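Local atomic coordinates of PreproPTTH (Bombyx mori, PDB entry 5AOQ), a protein that acts as a cystine-knot neurohormone that binds the receptor tyrosine kinase Torso and probably thereby times metamorphosis. Residues I53-L58 / A95-R100; L64-T69 / Y83-E88. The protein carries 1 engineered substitution. All coordinates share one frame; numbering follows the deposited sequence. Where two conformers were deposited one is given.

Contact 1: residues I53-L58 / A95-R100; sequences ICKESL and ACLCTR
Near the end of strand 86-97, at the cystine-knot end of the hormone, Ala95 O accepts the N-H of Ser57, Ser57 N lying 2.6 Å away, nearly straight at 176° and above the carbonyl plane, while Ala95 CB rests 3.7 Å from Ser57 CB. Cys96 stands opposite Glu56 in an antiparallel non-hydrogen-bonded pair. Its sulfur, anti to the backbone N (chi1 -168°), is tied to Cys40 and lies 3.7 Å from CB of Cys54, itself bonded to Cys17. Leu97 faces Lys55 in a hydrogen-bonded pair, its O taking the Lys55 N-H almost along the C=O axis and its N giving a 3.0 Å bond to Lys55 O. On the same face the extended Lys55 chain runs alongside Leu97, with CE 3.5 Å from Leu97 CD1. An alanine at Lys55 would probably lose the aliphatic cover over Leu97 and Thr99. Cys98, centre of an inverse gamma turn and joined to Cys48, bends the chain out of register, and Thr99 then sets its CB 4.1 Å from Lys55 CD. The chemistry thus implies a ladder braced doubly, by backbone hydrogen bonds and by three disulfides, through Cys54, Cys96 and Cys98, that tie the paired segments to Cys17, Cys40 and Cys48.

Contact 2: residues L64-T69 / Y83-E88; sequences LKRRET and YRWVAE
The guanidinium groups of Arg66 and Arg67 meet edge against face: Arg67 NH2 lies at the edge of the Arg66 group, in its plane, while Arg66 NH2 sits 3.1 Å above the Arg67 plane, offset toward its rim. The indole of Trp85 is turned 84° against the Arg66 guanidinium and takes its neighbours obliquely, with Arg66 CG 4.1 Å from CZ3 and Leu64 CB 3.7 Å from CE3. This is the outer end of the long antiparallel hairpin of a cystine-knot hormone, where strands 55-65 and 86-97 part into loops and a type I turn runs from Arg66 to Thr69. One hydrogen bond joins the two segments, from Lys65 N to Val86 O at 2.8 Å, entering in the carbonyl plane. Next to it Leu64 and Ala87 form a non-hydrogen-bonded pair, in which Leu64 CD2 touches Ala87 CB at 3.4 Å. The assembly adds partners: Trp85 makes a cation-pi contact with Lys82 of the second subunit, and Arg84 NH1 makes a salt bridge with Asp29 of Torso. Receptor recognition thus occurs directly at this tip. The Lys65 chain, bent at chi2 (-69°) and chi3 (-75°), crosses Glu88 obliquely, so that its methylenes meet the carboxylate, Lys65 CG lying 3.1 Å from Glu88 OE1, while Lys65 NZ stays 4.5 Å from that oxygen, too far for a salt bridge.

Overall arrangement
Both contacts join strand 55-65 to strand 86-97, the two-stranded antiparallel sheet that runs along much of the active mature hormone. Contact 1 lies at one end and contact 2 at the other, on opposite sides of the chain's centre; their centres are 32 Å apart and their nearest atoms about 13 Å. Along the chain the order is 53-58, 64-69, 83-88, 95-100, so the pairing of contact 2 falls within the span that contact 1 brackets. This suggests a division of labour along one hairpin: the disulfide-rich end is fastened to the knot, whereas the far end meets Torso. Each end also touches the second subunit, so dimer packing accompanies the sheet at both places.

Contact 1: residues I53-L58 / A95-R100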
# COMPACT_ATOMS: atom_id res chain seq x y z
N ILE D 53 -33.59 10.46 -1.11
CA ILE D 53 -33.36 9.04 -0.89
C ILE D 53 -31.95 8.82 -0.34
O ILE D 53 -31.03 9.57 -0.65
CB ILE D 53 -33.53 8.19 -2.17
CG1 ILE D 53 -33.40 6.70 -1.83
CG2 ILE D 53 -32.48 8.57 -3.21
CD1 ILE D 53 -34.03 5.77 -2.84
N CYS D 54 -31.80 7.80 0.48
CA CYS D 54 -30.52 7.49 1.10
C CYS D 54 -29.51 7.07 0.04
O CYS D 54 -29.72 6.09 -0.68
CB CYS D 54 -30.68 6.38 2.14
SG CYS D 54 -31.77 6.80 3.51
N LYS D 55 -28.41 7.81 -0.05
CA LYS D 55 -27.34 7.49 -0.98
C LYS D 55 -26.24 6.77 -0.22
O LYS D 55 -26.19 6.84 1.00
CB LYS D 55 -26.75 8.76 -1.63
CG LYS D 55 -25.73 9.50 -0.74
CD LYS D 55 -25.01 10.64 -1.45
CE LYS D 55 -24.05 11.33 -0.49
NZ LYS D 55 -23.09 12.26 -1.15
N GLU D 56 -25.37 6.09 -0.95
CA GLU D 56 -24.17 5.53 -0.36
C GLU D 56 -23.02 6.43 -0.79
O GLU D 56 -22.80 6.64 -1.99
CB GLU D 56 -23.96 4.07 -0.79
CG GLU D 56 -23.71 3.84 -2.27
CD GLU D 56 -23.51 2.37 -2.60
OE1 GLU D 56 -23.39 1.56 -1.66
OE2 GLU D 56 -23.49 2.03 -3.80
N SER D 57 -22.32 7.00 0.18
CA SER D 57 -21.27 7.97 -0.10
C SER D 57 -20.03 7.28 -0.64
O SER D 57 -19.31 6.62 0.11
CB SER D 57 -20.94 8.77 1.15
OG SER D 57 -19.98 9.78 0.87
N LEU D 58 -19.79 7.43 -1.93
CA LEU D 58 -18.63 6.82 -2.57
C LEU D 58 -17.36 7.61 -2.28
O LEU D 58 -17.32 8.83 -2.42
CB LEU D 58 -18.84 6.72 -4.08
CG LEU D 58 -19.98 5.82 -4.55
CD1 LEU D 58 -20.16 5.94 -6.06
CD2 LEU D 58 -19.74 4.37 -4.16
N ALA D 95 -20.33 6.13 3.76
CA ALA D 95 -21.37 6.77 4.55
C ALA D 95 -22.71 6.60 3.85
O ALA D 95 -22.75 6.31 2.66
CB ALA D 95 -21.06 8.24 4.77
N CYS D 96 -23.79 6.76 4.61
CA CYS D 96 -25.13 6.75 4.04
C CYS D 96 -25.81 8.09 4.30
O CYS D 96 -26.02 8.47 5.46
CB CYS D 96 -25.97 5.60 4.62
SG CYS D 96 -27.50 5.30 3.71
N LEU D 97 -26.14 8.81 3.23
CA LEU D 97 -26.62 10.18 3.34
C LEU D 97 -27.91 10.38 2.54
O LEU D 97 -28.13 9.73 1.52
CB LEU D 97 -25.54 11.14 2.85
CG LEU D 97 -24.18 10.98 3.55
CD1 LEU D 97 -23.09 11.79 2.87
CD2 LEU D 97 -24.29 11.36 5.02
N CYS D 98 -28.77 11.28 3.02
CA CYS D 98 -30.10 11.46 2.45
C CYS D 98 -30.15 12.55 1.38
O CYS D 98 -30.91 13.50 1.48
CB CYS D 98 -31.11 11.78 3.56
SG CYS D 98 -32.86 11.66 3.04
N THR D 99 -29.32 12.40 0.35
CA THR D 99 -29.35 13.28 -0.82
C THR D 99 -30.25 12.69 -1.90
O THR D 99 -30.10 11.53 -2.27
CB THR D 99 -27.95 13.52 -1.41
OG1 THR D 99 -27.10 14.13 -0.42
CG2 THR D 99 -28.02 14.43 -2.64
N ARG D 100 -31.17 13.50 -2.42
CA ARG D 100 -32.13 13.04 -3.42
C ARG D 100 -31.43 12.61 -4.71
O ARG D 100 -30.23 12.84 -4.89
CB ARG D 100 -33.14 14.15 -3.73
CG ARG D 100 -32.55 15.31 -4.50
CD ARG D 100 -33.54 16.45 -4.65
NE ARG D 100 -32.97 17.54 -5.43
CZ ARG D 100 -33.59 18.69 -5.68
NH1 ARG D 100 -34.81 18.92 -5.21
NH2 ARG D 100 -32.98 19.62 -6.41

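Contact 2: residues L64-T69 / Y83-E88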
# COMPACT_ATOMS: atom_id res chain seq x y z
N LEU D 64 -2.94 -1.41 -4.49
CA LEU D 64 -1.80 -1.83 -5.31
C LEU D 64 -1.99 -3.25 -5.85
O LEU D 64 -2.43 -4.14 -5.12
CB LEU D 64 -0.51 -1.75 -4.50
CG LEU D 64 -0.11 -0.38 -3.94
CD1 LEU D 64 1.19 -0.47 -3.16
CD2 LEU D 64 0.01 0.65 -5.05
N LYS D 65 -1.64 -3.45 -7.12
CA LYS D 65 -1.76 -4.76 -7.76
C LYS D 65 -0.41 -5.47 -7.84
O LYS D 65 0.64 -4.85 -7.65
CB LYS D 65 -2.36 -4.61 -9.17
CG LYS D 65 -3.72 -3.91 -9.20
CD LYS D 65 -4.82 -4.75 -8.58
CE LYS D 65 -5.25 -5.89 -9.50
NZ LYS D 65 -6.40 -6.66 -8.94
N ARG D 66 -0.43 -6.77 -8.14
CA ARG D 66 0.75 -7.62 -8.04
C ARG D 66 1.35 -8.02 -9.40
O ARG D 66 0.98 -7.47 -10.44
CB ARG D 66 0.41 -8.87 -7.22
CG ARG D 66 0.56 -8.69 -5.73
CD ARG D 66 0.24 -9.97 -4.98
NE ARG D 66 1.20 -11.04 -5.24
CZ ARG D 66 2.31 -11.24 -4.54
NH1 ARG D 66 2.63 -10.46 -3.52
NH2 ARG D 66 3.12 -12.25 -4.87
N ARG D 67 2.28 -8.97 -9.36
CA ARG D 67 3.04 -9.41 -10.53
C ARG D 67 2.17 -9.92 -11.68
O ARG D 67 2.49 -9.70 -12.85
CB ARG D 67 4.02 -10.52 -10.12
CG ARG D 67 4.91 -10.18 -8.94
CD ARG D 67 5.66 -11.41 -8.42
NE ARG D 67 4.76 -12.48 -8.01
CZ ARG D 67 5.14 -13.59 -7.39
NH1 ARG D 67 6.41 -13.78 -7.08
NH2 ARG D 67 4.24 -14.51 -7.06
N GLU D 68 1.09 -10.62 -11.35
CA GLU D 68 0.24 -11.27 -12.35
C GLU D 68 -0.25 -10.31 -13.43
O GLU D 68 -0.53 -10.72 -14.56
CB GLU D 68 -0.96 -11.93 -11.68
CG GLU D 68 -0.61 -13.00 -10.66
CD GLU D 68 -1.83 -13.63 -10.02
OE1 GLU D 68 -2.95 -13.39 -10.52
OE2 GLU D 68 -1.68 -14.35 -9.01
N THR D 69 -0.34 -9.03 -13.08
CA THR D 69 -0.83 -8.02 -14.00
C THR D 69 0.27 -7.59 -14.98
O THR D 69 1.46 -7.74 -14.69
CB THR D 69 -1.34 -6.77 -13.24
OG1 THR D 69 -2.10 -7.19 -12.10
CG2 THR D 69 -2.20 -5.89 -14.13
N TYR D 83 6.55 -1.61 -12.91
CA TYR D 83 6.96 -2.92 -13.43
C TYR D 83 6.35 -4.11 -12.67
O TYR D 83 5.84 -5.04 -13.28
CB TYR D 83 8.49 -3.04 -13.41
CG TYR D 83 9.20 -1.77 -13.84
CD1 TYR D 83 9.18 -1.36 -15.17
CD2 TYR D 83 9.88 -0.98 -12.92
CE1 TYR D 83 9.83 -0.20 -15.57
CE2 TYR D 83 10.53 0.17 -13.31
CZ TYR D 83 10.50 0.56 -14.63
OH TYR D 83 11.14 1.72 -15.02
N ARG D 84 6.41 -4.05 -11.34
CA ARG D 84 5.93 -5.12 -10.47
C ARG D 84 4.60 -4.76 -9.82
O ARG D 84 3.75 -5.62 -9.57
CB ARG D 84 6.97 -5.43 -9.40
CG ARG D 84 8.37 -5.71 -9.95
CD ARG D 84 9.46 -5.18 -9.02
NE ARG D 84 9.67 -6.02 -7.85
CZ ARG D 84 10.59 -5.81 -6.92
NH1 ARG D 84 11.41 -4.77 -7.02
NH2 ARG D 84 10.71 -6.63 -5.89
N TRP D 85 4.42 -3.47 -9.53
CA TRP D 85 3.22 -2.97 -8.86
C TRP D 85 2.51 -1.86 -9.65
O TRP D 85 3.12 -1.17 -10.46
CB TRP D 85 3.58 -2.43 -7.47
CG TRP D 85 4.17 -3.46 -6.55
CD1 TRP D 85 5.48 -3.84 -6.49
CD2 TRP D 85 3.48 -4.23 -5.56
NE1 TRP D 85 5.65 -4.80 -5.52
CE2 TRP D 85 4.44 -5.05 -4.94
CE3 TRP D 85 2.15 -4.30 -5.14
CZ2 TRP D 85 4.11 -5.94 -3.92
CZ3 TRP D 85 1.82 -5.18 -4.13
CH2 TRP D 85 2.79 -5.99 -3.53
N VAL D 86 1.21 -1.72 -9.40
CA VAL D 86 0.41 -0.64 -9.97
C VAL D 86 -0.68 -0.20 -9.00
O VAL D 86 -1.42 -1.02 -8.47
CB VAL D 86 -0.26 -1.06 -11.30
CG1 VAL D 86 -1.29 -0.02 -11.76
CG2 VAL D 86 0.79 -1.27 -12.37
N ALA D 87 -0.76 1.11 -8.80
CA ALA D 87 -1.77 1.71 -7.94
C ALA D 87 -3.02 2.05 -8.75
O ALA D 87 -2.92 2.66 -9.81
CB ALA D 87 -1.23 2.95 -7.26
N GLU D 88 -4.17 1.65 -8.24
CA GLU D 88 -5.44 1.93 -8.89
C GLU D 88 -6.46 2.45 -7.89
O GLU D 88 -6.44 2.08 -6.71
CB GLU D 88 -5.98 0.68 -9.59
CG GLU D 88 -6.28 -0.49 -8.66
CD GLU D 88 -6.93 -1.65 -9.38
OE1 GLU D 88 -6.22 -2.37 -10.12
OE2 GLU D 88 -8.15 -1.85 -9.21